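Local coordinates for protein putative fimbrium subunit Fim1C (Bacteroides uniformis, PDB 4K4K) that is a putative component of the fimbrial tip, part of the surface filaments through which the bacterium adheres to surfaces and forms biofilms, at residues K30-E33 against A34-I38. Residues are numbered along the deposited sequence; the frame is centred on the assembly and turned at random.
Sequences KTWE and AGDAI
Asp36 folds its carboxylate back over the backbone of Glu33, and two hydrogen bonds pair these residues across a type II beta turn. The turn is closed by Asp36 N, which donates to Glu33 O at 2.9 Å. Gly35 occupies the third position, where a beta carbon would jam against the preceding carbonyl oxygen. The second bond, Glu33 N to Asp36 OD2, spans 3.1 Å and is fairly straight, yet its donor sits above the carboxylate, 67° out of that plane. The same OD2 meets the edge of the Trp32 indole near the ring plane, 3.5 Å from CE3, with carboxylate and ring turned 82° against each other. With its CG anti to the carbonyl carbon (chi1 -53°), Trp32 brings this benzo edge up to Asp36 OD2; farther along, CZ3 reaches Ile38 CG2 in a looser apolar contact (4.3 Å). The indole NE1 is bonded to Ser19, while Phe67 and Phe137 make edge-to-face contacts with the ring. The Glu33 side chain passes at a slant across that of Asp36, its CG 3.5 Å from Asp36 OD1, and the two carboxylates stay apart. One water bridges them, donating to Asp36 OD2 at 2.7 Å and to Glu33 OE2 in a longer bond. Asp36 OD1 has a weak hydrogen bond to Tyr90. An alanine in place of Asp36 is likely to leave Glu33 N and the bridging water without their shared acceptor, and to open a gap beside the indole edge, although the backbone turn bond could remain. The chemistry thus implies a turn fastened by both backbone and side chain, leading into strand 37-44, where two donors at OD2, the indole C-H edge and a weak bond at OD1 would probably ease the burial of a negative charge beside a second acid.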
loop_
_atom_site.group_PDB
_atom_site.type_symbol
_atom_site.label_atom_id
_atom_site.label_comp_id
_atom_site.label_asym_id
_atom_site.label_seq_id
_atom_site.Cartn_x
_atom_site.Cartn_y
_atom_site.Cartn_z
ATOM N N LYS A 30 -13.814 -5.870 5.838
ATOM C CA LYS A 30 -12.487 -6.216 6.359
ATOM C C LYS A 30 -11.401 -5.296 5.743
ATOM O O LYS A 30 -10.376 -5.781 5.255
ATOM C CB LYS A 30 -12.181 -7.706 6.107
ATOM N N THR A 31 -11.624 -3.962 5.789
ATOM C CA THR A 31 -10.676 -2.979 5.237
ATOM C C THR A 31 -9.501 -2.748 6.220
ATOM O O THR A 31 -8.344 -2.905 5.827
ATOM C CB THR A 31 -11.377 -1.669 4.849
ATOM O OG1 THR A 31 -11.982 -1.104 6.006
ATOM C CG2 THR A 31 -12.421 -1.860 3.754
ATOM N N TRP A 32 -9.802 -2.389 7.486
ATOM C CA TRP A 32 -8.800 -2.159 8.533
ATOM C C TRP A 32 -8.760 -3.329 9.497
ATOM O O TRP A 32 -9.648 -4.182 9.461
ATOM C CB TRP A 32 -9.122 -0.875 9.334
ATOM C CG TRP A 32 -9.321 0.354 8.502
ATOM C CD1 TRP A 32 -10.509 0.884 8.092
ATOM C CD2 TRP A 32 -8.295 1.217 7.993
ATOM N NE1 TRP A 32 -10.286 2.008 7.329
ATOM C CE2 TRP A 32 -8.934 2.242 7.261
ATOM C CE3 TRP A 32 -6.890 1.217 8.072
ATOM C CZ2 TRP A 32 -8.218 3.263 6.619
ATOM C CZ3 TRP A 32 -6.184 2.233 7.448
ATOM C CH2 TRP A 32 -6.846 3.241 6.732
ATOM N N GLU A 33 -7.762 -3.355 10.382
ATOM C CA GLU A 33 -7.686 -4.350 11.451
ATOM C C GLU A 33 -7.417 -3.625 12.753
ATOM O O GLU A 33 -6.708 -2.611 12.744
ATOM C CB GLU A 33 -6.669 -5.474 11.183
ATOM C CG GLU A 33 -5.278 -5.069 10.731
ATOM C CD GLU A 33 -4.496 -6.254 10.194
ATOM O OE1 GLU A 33 -4.016 -7.071 11.013
ATOM O OE2 GLU A 33 -4.408 -6.392 8.952
ATOM N N ALA A 34 -8.030 -4.102 13.859
ATOM C CA ALA A 34 -7.891 -3.504 15.193
ATOM C C ALA A 34 -6.425 -3.180 15.487
ATOM O O ALA A 34 -5.539 -4.009 15.241
ATOM C CB ALA A 34 -8.458 -4.435 16.257
ATOM N N GLY A 35 -6.190 -1.937 15.898
ATOM C CA GLY A 35 -4.858 -1.433 16.203
ATOM C C GLY A 35 -4.187 -0.646 15.089
ATOM O O GLY A 35 -3.165 0.000 15.351
ATOM N N ASP A 36 -4.719 -0.723 13.826
ATOM C CA ASP A 36 -4.167 0.001 12.661
ATOM C C ASP A 36 -4.089 1.485 12.999
ATOM O O ASP A 36 -5.045 2.036 13.550
ATOM C CB ASP A 36 -5.019 -0.203 11.399
ATOM C CG ASP A 36 -4.620 -1.363 10.481
ATOM O OD1 ASP A 36 -3.560 -1.984 10.726
ATOM O OD2 ASP A 36 -5.354 -1.621 9.499
ATOM N N ALA A 37 -2.940 2.105 12.716
ATOM C CA ALA A 37 -2.710 3.498 13.094
ATOM C C ALA A 37 -2.367 4.372 11.889
ATOM O O ALA A 37 -1.697 3.936 10.938
ATOM C CB ALA A 37 -1.601 3.573 14.139
ATOM N N ILE A 38 -2.881 5.604 11.917
ATOM C CA ILE A 38 -2.627 6.613 10.882
ATOM C C ILE A 38 -2.014 7.842 11.554
ATOM O O ILE A 38 -2.186 8.029 12.761
ATOM C CB ILE A 38 -3.912 6.976 10.077
ATOM C CG1 ILE A 38 -4.994 7.619 10.992
ATOM C CG2 ILE A 38 -4.468 5.705 9.381
ATOM C CD1 ILE A 38 -6.187 8.234 10.247
HETATM O O HOH W 1 -4.914 -3.460 7.551
#